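Local coordinates for specific mitochondrial acyl carrier protein (Toxoplasma, PDB 3CE7) that probably carries acyl chains as phosphopantetheine thioesters during lipid synthesis in the mitochondrion, at residues N22-V25 / G26-Q29; V64-V67 / E68-F71; A90-V93 / V94-A98. All coordinates share one frame; numbering follows the deposited sequence.

The three contacts lie within the three long helices of an acyl-carrier bundle: contact 1 on helix 17-29, contact 2 on helix 57-71 and contact 3 on helix 86-98. Each has a buried side and an outward one, with centres about 7, 9 and 11 Å from the chain centre, contact 3 outermost. Ile24, Val67, Phe71, Ala90 and Val93 are buried and meet between the helices, where Val67 CG1 comes to 3.4 Å from Val93 CG2 and Ile24 CD1 to 3.6 Å from Ala90 CA. The chemistry differs at the flanks. Contact 1 sets sulfur against an aromatic edge, contact 2 gathers carboxylates and waters, and contact 3 lays the methylene of a glutamate over a phenyl face.

Contact 1 (N22-V25 / G26-Q29); sequences NYIV and GMCQ
Tyr23 swings its CG opposite the backbone N (chi1 -157°), which carries the ring along helix 17-29 toward the next turn. There Met27, with CG opposite its carbonyl carbon and the chain extended at chi2, brings its sulfur up to meet it. Met27 SD lies 3.8 Å from Tyr23 CD2 and 4.0 Å from Tyr23 CE2. It stands 5.0 Å from the ring centroid and 77° off the ring normal, so the approach is at the edge, near the ring plane: a Met-aromatic contact between residues four apart. Behind it Met27 N donates to Tyr23 O at 2.9 Å, while Met27 CG passes 3.4 Å from that same oxygen. The bend at chi3 (59°) then turns the terminal methyl toward helix 57-71, whose Phe63, Val67 and Ile70 pack on Met27. On another side of the helix, Gln29 NE2 comes to 3.9 Å from Val25 CG1, a van der Waals contact. Ile24, which faces Leu86 and Ala90 of helix 86-98, lies farther from the sulfur, its CG1 4.4 Å from Met27 SD. An edge approach sets the polarisable sulfur against weakly positive ring hydrogens, which probably adds a modest electrostatic attraction to the dispersion.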
ATOM      1  N   ASN A  22      -9.781  -1.337  -0.942  1.00 15.44           N
ATOM      2  CA  ASN A  22     -10.055  -1.530  -2.368  1.00 16.10           C
ATOM      3  C   ASN A  22      -9.219  -0.588  -3.241  1.00 16.28           C
ATOM      4  O   ASN A  22      -8.638  -1.013  -4.242  1.00 16.67           O
ATOM      5  CB  ASN A  22     -11.558  -1.381  -2.664  1.00 16.31           C
ATOM      6  CG  ASN A  22     -12.356  -2.608  -2.249  1.00 17.26           C
ATOM      7  OD1 ASN A  22     -11.807  -3.703  -2.152  1.00 19.36           O
ATOM      8  ND2 ASN A  22     -13.656  -2.426  -1.993  1.00 19.99           N
ATOM      9  N   TYR A  23      -9.124   0.682  -2.841  1.00 16.99           N
ATOM     10  CA  TYR A  23      -8.361   1.663  -3.598  1.00 17.70           C
ATOM     11  C   TYR A  23      -6.879   1.303  -3.652  1.00 17.20           C
ATOM     12  O   TYR A  23      -6.234   1.350  -4.717  1.00 17.06           O
ATOM     13  CB  TYR A  23      -8.540   3.062  -2.995  1.00 18.47           C
ATOM     14  CG  TYR A  23      -8.270   4.143  -4.008  1.00 20.97           C
ATOM     15  CD1 TYR A  23      -9.290   4.584  -4.853  1.00 23.10           C
ATOM     16  CD2 TYR A  23      -6.997   4.690  -4.155  1.00 23.42           C
ATOM     17  CE1 TYR A  23      -9.059   5.558  -5.808  1.00 24.48           C
ATOM     18  CE2 TYR A  23      -6.755   5.679  -5.117  1.00 23.83           C
ATOM     19  CZ  TYR A  23      -7.797   6.097  -5.937  1.00 24.02           C
ATOM     20  OH  TYR A  23      -7.599   7.072  -6.901  1.00 26.15           O
ATOM     21  N   ILE A  24      -6.342   0.923  -2.499  1.00 16.38           N
ATOM     22  CA  ILE A  24      -4.925   0.608  -2.376  1.00 17.01           C
ATOM     23  C   ILE A  24      -4.563  -0.659  -3.160  1.00 16.27           C
ATOM     24  O   ILE A  24      -3.504  -0.720  -3.774  1.00 17.02           O
ATOM     25  CB  ILE A  24      -4.513   0.563  -0.892  1.00 17.16           C
ATOM     26  CG1 ILE A  24      -4.449   2.004  -0.364  1.00 18.15           C
ATOM     27  CG2 ILE A  24      -3.203  -0.205  -0.693  1.00 17.97           C
ATOM     28  CD1 ILE A  24      -4.104   2.161   1.100  1.00 19.78           C
ATOM     29  N   VAL A  25      -5.459  -1.646  -3.169  1.00 16.20           N
ATOM     30  CA  VAL A  25      -5.275  -2.823  -4.032  1.00 16.27           C
ATOM     31  C   VAL A  25      -5.151  -2.387  -5.499  1.00 16.39           C
ATOM     32  O   VAL A  25      -4.219  -2.806  -6.190  1.00 17.17           O
ATOM     33  CB  VAL A  25      -6.405  -3.867  -3.849  1.00 16.71           C
ATOM     34  CG1 VAL A  25      -6.331  -4.972  -4.928  1.00 17.19           C
ATOM     35  CG2 VAL A  25      -6.308  -4.491  -2.466  1.00 16.78           C
ATOM     36  N   GLY A  26      -6.052  -1.512  -5.939  1.00 16.69           N
ATOM     37  CA  GLY A  26      -6.005  -0.965  -7.306  1.00 17.02           C
ATOM     38  C   GLY A  26      -4.706  -0.242  -7.621  1.00 17.45           C
ATOM     39  O   GLY A  26      -4.139  -0.401  -8.715  1.00 17.92           O
ATOM     40  N   MET A  27      -4.223   0.548  -6.667  1.00 17.84           N
ATOM     41  CA  MET A  27      -2.952   1.261  -6.832  1.00 17.99           C
ATOM     42  C   MET A  27      -1.797   0.279  -6.994  1.00 18.20           C
ATOM     43  O   MET A  27      -0.910   0.476  -7.833  1.00 17.97           O
ATOM     44  CB  MET A  27      -2.662   2.137  -5.616  1.00 18.88           C
ATOM     45  CG  MET A  27      -3.577   3.328  -5.470  1.00 19.06           C
ATOM     46  SD  MET A  27      -3.263   4.208  -3.928  1.00 19.12           S
ATOM     47  CE  MET A  27      -1.545   4.658  -4.085  1.00 20.67           C
ATOM     48  N   CYS A  28      -1.805  -0.761  -6.157  1.00 17.26           N
ATOM     49  CA  CYS A  28      -0.734  -1.741  -6.139  1.00 17.55           C
ATOM     50  C   CYS A  28      -0.679  -2.484  -7.466  1.00 17.31           C
ATOM     51  O   CYS A  28       0.403  -2.777  -7.966  1.00 16.89           O
ATOM     52  CB  CYS A  28      -0.944  -2.736  -5.009  1.00 16.94           C
ATOM     53  SG  CYS A  28       0.356  -4.022  -4.928  1.00 18.36           S
ATOM     54  N   GLN A  29      -1.847  -2.779  -8.028  1.00 17.69           N
ATOM     55  CA  GLN A  29      -1.919  -3.524  -9.287  1.00 18.41           C
ATOM     56  C   GLN A  29      -1.165  -2.839 -10.426  1.00 19.13           C
ATOM     57  O   GLN A  29      -0.650  -3.511 -11.316  1.00 19.42           O
ATOM     58  CB  GLN A  29      -3.375  -3.805  -9.669  1.00 18.42           C
ATOM     59  CG  GLN A  29      -3.998  -4.907  -8.796  1.00 18.24           C
ATOM     60  CD  GLN A  29      -5.512  -5.013  -8.936  1.00 19.10           C
ATOM     61  OE1 GLN A  29      -6.187  -4.063  -9.325  1.00 22.88           O
ATOM     62  NE2 GLN A  29      -6.051  -6.182  -8.597  1.00 19.72           N
TER

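Contact 2 (V64-V67 / E68-F71)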
ATOM      1  N   VAL A  64       4.692   3.685  -0.831  1.00 17.50           N
ATOM      2  CA  VAL A  64       4.389   4.528   0.322  1.00 18.35           C
ATOM      3  C   VAL A  64       4.303   6.002  -0.087  1.00 18.24           C
ATOM      4  O   VAL A  64       3.394   6.704   0.338  1.00 18.55           O
ATOM      5  CB  VAL A  64       5.426   4.325   1.441  1.00 18.13           C
ATOM      6  CG1 VAL A  64       5.344   5.435   2.484  1.00 20.06           C
ATOM      7  CG2 VAL A  64       5.244   2.945   2.088  1.00 19.04           C
ATOM      8  N   LEU A  65       5.235   6.464  -0.920  1.00 18.53           N
ATOM      9  CA  LEU A  65       5.169   7.847  -1.405  1.00 19.26           C
ATOM     10  C   LEU A  65       3.869   8.111  -2.164  1.00 19.16           C
ATOM     11  O   LEU A  65       3.206   9.141  -1.956  1.00 19.50           O
ATOM     12  CB  LEU A  65       6.391   8.174  -2.270  1.00 19.72           C
ATOM     13  CG  LEU A  65       7.660   8.419  -1.446  1.00 21.63           C
ATOM     14  CD1 LEU A  65       8.925   8.261  -2.275  1.00 24.52           C
ATOM     15  CD2 LEU A  65       7.654   9.792  -0.752  1.00 23.86           C
ATOM     16  N   ASP A  66       3.486   7.169  -3.021  1.00 18.58           N
ATOM     17  CA  ASP A  66       2.234   7.266  -3.774  1.00 19.18           C
ATOM     18  C   ASP A  66       1.033   7.379  -2.831  1.00 18.99           C
ATOM     19  O   ASP A  66       0.108   8.167  -3.061  1.00 19.34           O
ATOM     20  CB  ASP A  66       2.049   6.035  -4.667  1.00 19.22           C
ATOM     21  CG  ASP A  66       2.976   6.026  -5.876  1.00 20.87           C
ATOM     22  OD1 ASP A  66       3.812   6.947  -6.040  1.00 22.19           O
ATOM     23  OD2 ASP A  66       2.849   5.075  -6.669  1.00 22.84           O
ATOM     24  N   VAL A  67       1.042   6.559  -1.783  1.00 18.67           N
ATOM     25  CA  VAL A  67      -0.028   6.549  -0.783  1.00 18.54           C
ATOM     26  C   VAL A  67      -0.072   7.852   0.011  1.00 19.35           C
ATOM     27  O   VAL A  67      -1.151   8.398   0.263  1.00 19.32           O
ATOM     28  CB  VAL A  67       0.111   5.337   0.172  1.00 18.64           C
ATOM     29  CG1 VAL A  67      -0.822   5.480   1.390  1.00 19.11           C
ATOM     30  CG2 VAL A  67      -0.169   4.063  -0.585  1.00 17.66           C
ATOM     31  N   GLU A  68       1.103   8.349   0.394  1.00 19.49           N
ATOM     32  CA  GLU A  68       1.203   9.622   1.105  1.00 20.70           C
ATOM     33  C   GLU A  68       0.609  10.749   0.272  1.00 21.16           C
ATOM     34  O   GLU A  68      -0.077  11.627   0.807  1.00 21.30           O
ATOM     35  CB  GLU A  68       2.656   9.930   1.440  1.00 20.68           C
ATOM     36  CG  GLU A  68       3.211   9.079   2.578  1.00 20.89           C
ATOM     37  CD  GLU A  68       4.682   9.337   2.851  1.00 22.56           C
ATOM     38  OE1 GLU A  68       5.461   9.467   1.881  1.00 26.70           O
ATOM     39  OE2 GLU A  68       5.061   9.396   4.032  1.00 23.02           O
ATOM     40  N   GLU A  69       0.881  10.716  -1.034  1.00 21.33           N
ATOM     41  CA  GLU A  69       0.393  11.747  -1.958  1.00 22.30           C
ATOM     42  C   GLU A  69      -1.126  11.752  -2.075  1.00 22.59           C
ATOM     43  O   GLU A  69      -1.761  12.809  -2.020  1.00 23.81           O
ATOM     44  CB  GLU A  69       1.035  11.572  -3.342  1.00 22.03           C
ATOM     45  CG  GLU A  69       2.495  11.991  -3.391  1.00 22.78           C
ATOM     46  CD  GLU A  69       3.196  11.589  -4.685  1.00 23.44           C
ATOM     47  OE1 GLU A  69       2.589  10.890  -5.527  1.00 23.52           O
ATOM     48  OE2 GLU A  69       4.365  11.981  -4.847  1.00 26.19           O
ATOM     49  N   ILE A  70      -1.704  10.565  -2.231  1.00 22.13           N
ATOM     50  CA  ILE A  70      -3.123  10.429  -2.513  1.00 22.84           C
ATOM     51  C   ILE A  70      -3.968  10.657  -1.257  1.00 22.32           C
ATOM     52  O   ILE A  70      -5.030  11.277  -1.327  1.00 22.78           O
ATOM     53  CB  ILE A  70      -3.426   9.067  -3.186  1.00 23.09           C
ATOM     54  CG1 ILE A  70      -2.909   9.094  -4.639  1.00 24.24           C
ATOM     55  CG2 ILE A  70      -4.910   8.744  -3.121  1.00 23.33           C
ATOM     56  CD1 ILE A  70      -2.801   7.741  -5.328  1.00 24.55           C
ATOM     57  N   PHE A  71      -3.486  10.176  -0.113  1.00 21.84           N
ATOM     58  CA  PHE A  71      -4.294  10.192   1.113  1.00 21.70           C
ATOM     59  C   PHE A  71      -3.911  11.257   2.133  1.00 22.53           C
ATOM     60  O   PHE A  71      -4.572  11.379   3.167  1.00 22.68           O
ATOM     61  CB  PHE A  71      -4.313   8.802   1.779  1.00 21.18           C
ATOM     62  CG  PHE A  71      -5.045   7.767   0.977  1.00 20.44           C
ATOM     63  CD1 PHE A  71      -6.445   7.741   0.949  1.00 21.16           C
ATOM     64  CD2 PHE A  71      -4.345   6.831   0.221  1.00 20.32           C
ATOM     65  CE1 PHE A  71      -7.124   6.797   0.186  1.00 22.87           C
ATOM     66  CE2 PHE A  71      -5.024   5.881  -0.538  1.00 22.17           C
ATOM     67  CZ  PHE A  71      -6.410   5.864  -0.554  1.00 21.54           C
TER
HETATM   68  O   HOH W   1       4.817  11.690  -0.630  1.00 38.12           O
HETATM   69  O   HOH W   2       0.371   9.103  -5.883  1.00 24.97           O
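Val64 and Leu65 both receive the side chain of Glu68 one turn later. The glutamate chain, extended at chi2 (177°), runs back along the helix surface: Glu68 CD sits 4.0 Å from Val64 CG1, and Glu68 OE1 reaches 3.4 Å from Leu65 CD2, so methyl groups border the carboxylate carbon and one oxygen. An acidic pair lies farther round the helix. Asp66 OD1 and Glu69 OE1 are 4.2 Å apart with their carboxylate planes 27° apart, a proximity of like charges that may raise the pKa of either group slightly. A water donates to Glu69 OE1 at 2.9 Å and to Asp66 O at 3.0 Å, which ties the side chain to the backbone of the preceding turn. Another water, on longer bonds, donates to Leu65 O and weakly to Glu68 OE1. Helix 57-71 is the second long helix of the acyl-carrier bundle, the one that in this family generally faces partner enzymes. Its inward side is apolar. Val67 CG1, set opposite the backbone N (chi1 168°), comes to 4.0 Å from Phe71 CD2, and Val67 O lies near the plane of that ring at its edge. Ile70 CG2 stands 3.8 Å above one face of the Phe71 ring, offset toward the rim. Farther out, Ile24 of helix 17-29 and Val93 of helix 86-98 pack on Phe71, and Glu68 OE2 accepts a hydrogen bond from Val75 N in the loop that follows.

Contact 3 (A90-V93 / V94-A98); sequences ADFV and VSERA
Phe92 O takes two donors, the backbone of Glu96 and, in one of its two conformers, the hydroxyl of Ser95. Glu96 N donates at 2.9 Å to Phe92 O in the regular helical pattern, while Ser95 OG donates at 2.8 Å to Phe92 O, reaching it at a C=O...O angle of only 109°. Both come from the same face of the carbonyl plane, and the hydroxyl bond adds to the helical one without replacing it. Because Ser95 was modelled in two conformers, this second grip is doubtful as a permanent feature. The setting is helix 86-98, the last helix of the acyl-carrier bundle, whose inner side is formed by Ala90 and Val93 against helices 17-29 and 57-71.

The aliphatic stem of Glu96 lies over Phe92. Its bend at chi2 (-65°) folds the chain across the ring, and Glu96 CG stands 3.5 Å above the ring plane, 3.8 Å from the centroid of the Phe92 ring and offset toward the rim: a CH-pi contact over the face. The carboxylate is almost parallel to the phenyl group, the two planes 7° apart, but displaced beyond its rim, with Glu96 OE2 4.0 Å from Phe92 CE1. A salt bridge from Lys99 to the same oxygen gives the charge a partner and probably helps fix the rotation of the group. Phe92 also packs on Val75 and Phe83 of neighbouring loops.

Arg97 starts beside Val93 but leads away: two bends in its chain carry the guanidinium group outward to a salt bridge with Asp14 and a hydrogen bond to Asp72 O. Near its root, Arg97 CG still passes 3.3 Å from Val93 O, the oxygen that accepts from Arg97 N at 3.0 Å.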
ATOM      1  N   ALA A  90      -3.268   0.046   4.226  1.00 15.71           N
ATOM      2  CA  ALA A  90      -4.638   0.571   4.324  1.00 15.94           C
ATOM      3  C   ALA A  90      -5.007   0.878   5.778  1.00 16.14           C
ATOM      4  O   ALA A  90      -5.551   1.940   6.082  1.00 16.63           O
ATOM      5  CB  ALA A  90      -5.629  -0.397   3.712  1.00 16.61           C
ATOM      6  N   ASP A  91      -4.689  -0.053   6.676  1.00 16.37           N
ATOM      7  CA  ASP A  91      -4.952   0.152   8.096  1.00 17.09           C
ATOM      8  C   ASP A  91      -4.252   1.412   8.626  1.00 16.76           C
ATOM      9  O   ASP A  91      -4.828   2.166   9.424  1.00 17.08           O
ATOM     10  CB  ASP A  91      -4.512  -1.067   8.910  1.00 17.43           C
ATOM     11  CG  ASP A  91      -5.405  -2.294   8.704  1.00 20.23           C
ATOM     12  OD1 ASP A  91      -6.470  -2.215   8.069  1.00 23.95           O
ATOM     13  OD2 ASP A  91      -5.011  -3.377   9.190  1.00 24.11           O
ATOM     14  N   PHE A  92      -3.001   1.628   8.205  1.00 15.97           N
ATOM     15  CA  PHE A  92      -2.254   2.792   8.681  1.00 16.51           C
ATOM     16  C   PHE A  92      -2.896   4.084   8.167  1.00 16.15           C
ATOM     17  O   PHE A  92      -3.034   5.073   8.906  1.00 16.32           O
ATOM     18  CB  PHE A  92      -0.790   2.730   8.254  1.00 16.74           C
ATOM     19  CG  PHE A  92       0.034   3.830   8.849  1.00 17.04           C
ATOM     20  CD1 PHE A  92       0.420   3.778  10.181  1.00 18.74           C
ATOM     21  CD2 PHE A  92       0.377   4.957   8.092  1.00 18.31           C
ATOM     22  CE1 PHE A  92       1.175   4.813  10.755  1.00 18.89           C
ATOM     23  CE2 PHE A  92       1.132   5.991   8.654  1.00 18.35           C
ATOM     24  CZ  PHE A  92       1.522   5.922   9.981  1.00 17.81           C
ATOM     25  N   VAL A  93      -3.309   4.068   6.903  1.00 16.13           N
ATOM     26  CA  VAL A  93      -3.946   5.249   6.314  1.00 16.38           C
ATOM     27  C   VAL A  93      -5.205   5.596   7.105  1.00 16.66           C
ATOM     28  O   VAL A  93      -5.393   6.747   7.523  1.00 17.01           O
ATOM     29  CB  VAL A  93      -4.283   5.032   4.827  1.00 17.07           C
ATOM     30  CG1 VAL A  93      -5.215   6.128   4.323  1.00 17.70           C
ATOM     31  CG2 VAL A  93      -3.009   4.995   4.002  1.00 17.37           C
ATOM     32  N   VAL A  94      -6.061   4.601   7.320  1.00 16.50           N
ATOM     33  CA  VAL A  94      -7.323   4.846   8.012  1.00 16.81           C
ATOM     34  C   VAL A  94      -7.057   5.343   9.433  1.00 17.53           C
ATOM     35  O   VAL A  94      -7.666   6.320   9.874  1.00 18.02           O
ATOM     36  CB  VAL A  94      -8.231   3.611   7.973  1.00 16.83           C
ATOM     37  CG1 VAL A  94      -9.397   3.749   8.976  1.00 17.37           C
ATOM     38  CG2 VAL A  94      -8.740   3.416   6.548  1.00 16.18           C
ATOM     39  N   SER A  95      -6.118   4.693  10.124  1.00 17.79           N
ATOM     40  CA  SER A  95      -5.790   5.079  11.499  0.50 18.56           C
ATOM     41  C   SER A  95      -5.316   6.531  11.568  1.00 18.44           C
ATOM     42  O   SER A  95      -5.743   7.279  12.455  1.00 19.46           O
ATOM     43  CB  SER A  95      -4.764   4.125  12.118  0.50 18.58           C
ATOM     44  OG  SER A  95      -3.512   4.225  11.479  0.50 19.54           O
ATOM     45  N   GLU A  96      -4.480   6.943  10.620  1.00 18.84           N
ATOM     46  CA  GLU A  96      -3.975   8.318  10.628  1.00 18.90           C
ATOM     47  C   GLU A  96      -5.091   9.311  10.349  1.00 18.72           C
ATOM     48  O   GLU A  96      -5.209  10.339  11.020  1.00 19.26           O
ATOM     49  CB  GLU A  96      -2.831   8.495   9.639  1.00 19.29           C
ATOM     50  CG  GLU A  96      -1.537   7.826  10.101  1.00 20.69           C
ATOM     51  CD  GLU A  96      -0.964   8.466  11.358  1.00 23.18           C
ATOM     52  OE1 GLU A  96      -0.525   9.639  11.295  1.00 25.51           O
ATOM     53  OE2 GLU A  96      -0.959   7.798  12.408  1.00 25.52           O
ATOM     54  N   ARG A  97      -5.918   9.000   9.359  1.00 18.25           N
ATOM     55  CA  ARG A  97      -6.987   9.917   8.985  1.00 18.39           C
ATOM     56  C   ARG A  97      -8.071   9.982  10.062  1.00 18.45           C
ATOM     57  O   ARG A  97      -8.724  11.013  10.219  1.00 19.07           O
ATOM     58  CB  ARG A  97      -7.587   9.531   7.632  1.00 18.68           C
ATOM     59  CG  ARG A  97      -6.607   9.672   6.463  1.00 18.79           C
ATOM     60  CD  ARG A  97      -5.991  11.074   6.355  1.00 20.44           C
ATOM     61  NE  ARG A  97      -7.000  12.109   6.138  1.00 21.27           N
ATOM     62  CZ  ARG A  97      -6.727  13.379   5.855  1.00 25.82           C
ATOM     63  NH1 ARG A  97      -5.466  13.787   5.730  1.00 25.54           N
ATOM     64  NH2 ARG A  97      -7.720  14.241   5.674  1.00 26.55           N
ATOM     65  N   ALA A  98      -8.247   8.890  10.805  1.00 17.97           N
ATOM     66  CA  ALA A  98      -9.301   8.802  11.814  1.00 18.40           C
ATOM     67  C   ALA A  98      -8.944   9.516  13.112  1.00 18.94           C
ATOM     68  O   ALA A  98      -9.822   9.779  13.933  1.00 19.21           O
ATOM     69  CB  ALA A  98      -9.634   7.340  12.114  1.00 18.52           C
TER